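Local atomic coordinates of aminotransferase class-III (Sphaerobacter thermophilus DSM 20745, PDB entry 6K8H), a protein that is an omega-transaminase of the class-III aminotransferase family, in the PLP-dependent aminotransferase clan, and forms a dimer. Residues H103-R114 with M325-L335. Residues are numbered along the deposited sequence; the frame is centred on the assembly and turned at random.
Sequences HEIALAELLTER and MVAGLTAMRKL
Arg114 reaches from the last turn of helix 103-114 to the C-terminal end of helix 325-334, a common place for a cationic side chain, and there its guanidinium meets the carbonyls of Met332 and Leu335. Its chain is extended from CG to NE. The two oxygens sit on opposite sides of the guanidinium plane, each off it, and the bonds are accordingly bent and weak. Arg114 NH2 gives one to Met332 O (2.8 Å), with an N-H...O angle of 126°. The second runs from Arg114 NH1 to Leu335 O at 2.9 Å. Met332 O also accepts the backbone N of Leu335, so the arginine adds to a carbonyl already in use.

At the other end the helices are linked by a water, which donates to His103 O at 2.8 Å and, more weakly, to Met325 O. Both carbonyls also take their usual helical amide, from Leu107 and Leu329. Thr330 OG1 turns back within its own helix to Val326 O, meeting it from the face opposite Thr330 N.

Between these polar ends the contact is apolar. Leu107, with CG anti to its backbone N (chi1 -170°), spreads its branches: CD2 meets Met325 CE at 3.9 Å, crossing the bent methionine nearly at right angles, while CD1 lies against the backbone of Gly328 and Leu329. Leu110 CD2 rests on Met332 CB (3.7 Å), and Leu329 CD2 touches Ala106 CB.

The two axes run in roughly the same direction, 30° apart and 9.0 Å at closest approach. Phe123 of strand 120-124, an outer strand of the seven-stranded sheet, underlies Leu107 and Met325; helix 81-91 packs on His103 and Val326. The second subunit packs against Glu104 and Ala108, and its Arg25 forms a salt bridge with Glu109 OE1.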
# COMPACT_ATOMS: atom_id res chain seq x y z
N HIS B 103 0.86 -18.11 8.81
CA HIS B 103 0.92 -16.88 9.60
C HIS B 103 -0.29 -15.98 9.33
O HIS B 103 -0.83 -15.36 10.26
CB HIS B 103 2.23 -16.14 9.31
CG HIS B 103 3.45 -16.99 9.47
ND1 HIS B 103 3.96 -17.35 10.70
CD2 HIS B 103 4.27 -17.55 8.55
CE1 HIS B 103 5.04 -18.09 10.53
NE2 HIS B 103 5.25 -18.23 9.23
N GLU B 104 -0.72 -15.94 8.07
CA GLU B 104 -1.91 -15.13 7.70
C GLU B 104 -3.13 -15.71 8.42
O GLU B 104 -3.95 -14.95 8.89
CB GLU B 104 -2.09 -15.08 6.18
CG GLU B 104 -2.52 -16.38 5.55
CD GLU B 104 -2.44 -16.41 4.02
OE1 GLU B 104 -1.40 -16.00 3.48
OE2 GLU B 104 -3.42 -16.84 3.39
N ILE B 105 -3.21 -17.03 8.51
CA ILE B 105 -4.33 -17.67 9.22
C ILE B 105 -4.30 -17.29 10.68
O ILE B 105 -5.34 -17.03 11.29
CB ILE B 105 -4.29 -19.19 9.04
CG1 ILE B 105 -4.27 -19.55 7.55
CG2 ILE B 105 -5.51 -19.81 9.74
CD1 ILE B 105 -4.10 -21.03 7.28
N ALA B 106 -3.11 -17.30 11.30
CA ALA B 106 -3.02 -17.01 12.73
C ALA B 106 -3.50 -15.60 13.04
O ALA B 106 -4.30 -15.39 13.97
CB ALA B 106 -1.57 -17.21 13.19
N LEU B 107 -3.04 -14.61 12.25
CA LEU B 107 -3.48 -13.24 12.52
C LEU B 107 -4.97 -13.06 12.22
O LEU B 107 -5.68 -12.35 12.96
CB LEU B 107 -2.65 -12.23 11.72
CG LEU B 107 -2.91 -10.78 12.13
CD1 LEU B 107 -2.86 -10.61 13.66
CD2 LEU B 107 -1.92 -9.80 11.47
N ALA B 108 -5.48 -13.67 11.14
CA ALA B 108 -6.90 -13.59 10.86
C ALA B 108 -7.73 -14.22 11.98
O ALA B 108 -8.79 -13.69 12.35
CB ALA B 108 -7.20 -14.25 9.51
N GLU B 109 -7.27 -15.35 12.53
CA GLU B 109 -7.96 -15.97 13.66
C GLU B 109 -8.03 -15.02 14.86
O GLU B 109 -9.08 -14.87 15.48
CB GLU B 109 -7.28 -17.29 14.01
CG GLU B 109 -7.80 -18.47 13.17
CD GLU B 109 -6.90 -19.72 13.22
OE1 GLU B 109 -5.81 -19.66 13.81
OE2 GLU B 109 -7.31 -20.76 12.65
N LEU B 110 -6.92 -14.34 15.17
CA LEU B 110 -6.96 -13.40 16.29
C LEU B 110 -7.94 -12.25 16.03
O LEU B 110 -8.78 -11.92 16.89
CB LEU B 110 -5.55 -12.85 16.58
CG LEU B 110 -5.43 -11.89 17.78
CD1 LEU B 110 -4.05 -12.02 18.44
CD2 LEU B 110 -5.70 -10.44 17.37
N LEU B 111 -7.83 -11.61 14.86
CA LEU B 111 -8.70 -10.46 14.57
C LEU B 111 -10.18 -10.86 14.58
O LEU B 111 -11.02 -10.13 15.11
CB LEU B 111 -8.34 -9.83 13.22
CG LEU B 111 -7.03 -9.03 13.19
CD1 LEU B 111 -6.75 -8.52 11.77
CD2 LEU B 111 -7.07 -7.88 14.17
N THR B 112 -10.52 -12.00 13.96
CA THR B 112 -11.93 -12.38 13.94
C THR B 112 -12.41 -12.81 15.33
O THR B 112 -13.59 -12.64 15.65
CB THR B 112 -12.21 -13.48 12.91
OG1 THR B 112 -11.35 -14.61 13.14
CG2 THR B 112 -12.00 -12.97 11.49
N GLU B 113 -11.51 -13.35 16.17
CA GLU B 113 -11.93 -13.71 17.52
C GLU B 113 -12.24 -12.47 18.34
O GLU B 113 -13.18 -12.47 19.15
CB GLU B 113 -10.86 -14.55 18.21
CG GLU B 113 -10.96 -16.06 17.95
CD GLU B 113 -9.61 -16.79 18.01
OE1 GLU B 113 -8.71 -16.36 18.78
OE2 GLU B 113 -9.47 -17.80 17.29
N ARG B 114 -11.48 -11.39 18.13
CA ARG B 114 -11.61 -10.22 19.00
C ARG B 114 -12.74 -9.28 18.59
O ARG B 114 -13.40 -8.70 19.47
CB ARG B 114 -10.30 -9.45 19.03
CG ARG B 114 -9.18 -10.17 19.73
CD ARG B 114 -8.06 -9.22 20.08
NE ARG B 114 -6.99 -9.91 20.76
CZ ARG B 114 -5.95 -9.31 21.32
NH1 ARG B 114 -5.85 -7.98 21.25
NH2 ARG B 114 -5.02 -10.03 21.94
N MET B 325 2.82 -10.43 9.26
CA MET B 325 1.86 -11.28 9.97
C MET B 325 2.36 -11.67 11.35
O MET B 325 1.61 -11.64 12.32
CB MET B 325 1.54 -12.53 9.14
CG MET B 325 0.86 -12.22 7.81
SD MET B 325 -0.80 -11.49 7.95
CE MET B 325 -0.42 -9.73 7.90
N VAL B 326 3.65 -12.02 11.45
CA VAL B 326 4.24 -12.42 12.72
C VAL B 326 4.36 -11.22 13.66
O VAL B 326 4.03 -11.31 14.86
CB VAL B 326 5.59 -13.10 12.45
CG1 VAL B 326 6.43 -13.13 13.68
CG2 VAL B 326 5.34 -14.54 11.92
N ALA B 327 4.82 -10.08 13.15
CA ALA B 327 4.92 -8.89 14.00
C ALA B 327 3.55 -8.43 14.48
O ALA B 327 3.39 -8.04 15.64
CB ALA B 327 5.64 -7.77 13.24
N GLY B 328 2.54 -8.50 13.61
CA GLY B 328 1.19 -8.15 14.01
C GLY B 328 0.62 -9.12 15.03
O GLY B 328 -0.03 -8.71 15.99
N LEU B 329 0.83 -10.43 14.83
CA LEU B 329 0.38 -11.41 15.81
C LEU B 329 0.97 -11.14 17.18
O LEU B 329 0.26 -11.16 18.20
CB LEU B 329 0.72 -12.83 15.34
CG LEU B 329 0.01 -13.90 16.19
CD1 LEU B 329 -1.50 -13.80 16.00
CD2 LEU B 329 0.51 -15.30 15.87
N THR B 330 2.28 -10.87 17.24
CA THR B 330 2.93 -10.58 18.52
C THR B 330 2.39 -9.30 19.14
O THR B 330 2.03 -9.27 20.33
CB THR B 330 4.44 -10.50 18.32
OG1 THR B 330 4.89 -11.67 17.63
CG2 THR B 330 5.18 -10.39 19.66
N ALA B 331 2.31 -8.22 18.34
CA ALA B 331 1.82 -6.94 18.85
C ALA B 331 0.42 -7.09 19.44
O ALA B 331 0.13 -6.60 20.54
CB ALA B 331 1.82 -5.89 17.74
N MET B 332 -0.47 -7.77 18.71
CA MET B 332 -1.84 -7.91 19.18
C MET B 332 -1.91 -8.83 20.39
O MET B 332 -2.66 -8.56 21.33
CB MET B 332 -2.73 -8.41 18.05
CG MET B 332 -2.86 -7.44 16.89
SD MET B 332 -3.38 -5.78 17.37
CE MET B 332 -5.09 -6.09 17.82
N ARG B 333 -1.14 -9.93 20.40
CA ARG B 333 -1.18 -10.82 21.55
C ARG B 333 -0.72 -10.13 22.81
O ARG B 333 -1.18 -10.48 23.91
CB ARG B 333 -0.32 -12.07 21.31
CG ARG B 333 -1.07 -13.19 20.59
CD ARG B 333 -0.18 -14.42 20.38
NE ARG B 333 -0.91 -15.43 19.61
CZ ARG B 333 -0.36 -16.53 19.09
NH1 ARG B 333 0.94 -16.75 19.25
NH2 ARG B 333 -1.11 -17.39 18.41
N LYS B 334 0.19 -9.16 22.70
CA LYS B 334 0.62 -8.38 23.85
C LYS B 334 -0.43 -7.38 24.33
O LYS B 334 -0.32 -6.90 25.47
CB LYS B 334 1.93 -7.66 23.55
CG LYS B 334 3.11 -8.62 23.40
CD LYS B 334 4.34 -7.95 22.77
CE LYS B 334 4.79 -6.73 23.53
NZ LYS B 334 5.74 -7.06 24.63
N LEU B 335 -1.40 -7.01 23.48
CA LEU B 335 -2.49 -6.10 23.85
C LEU B 335 -3.65 -6.92 24.41
O LEU B 335 -4.60 -7.27 23.72
CB LEU B 335 -2.96 -5.29 22.64
CG LEU B 335 -2.21 -4.07 22.14
CD1 LEU B 335 -2.97 -3.55 20.91
CD2 LEU B 335 -2.09 -3.01 23.22
O HOH W 1 0.83 -14.45 12.26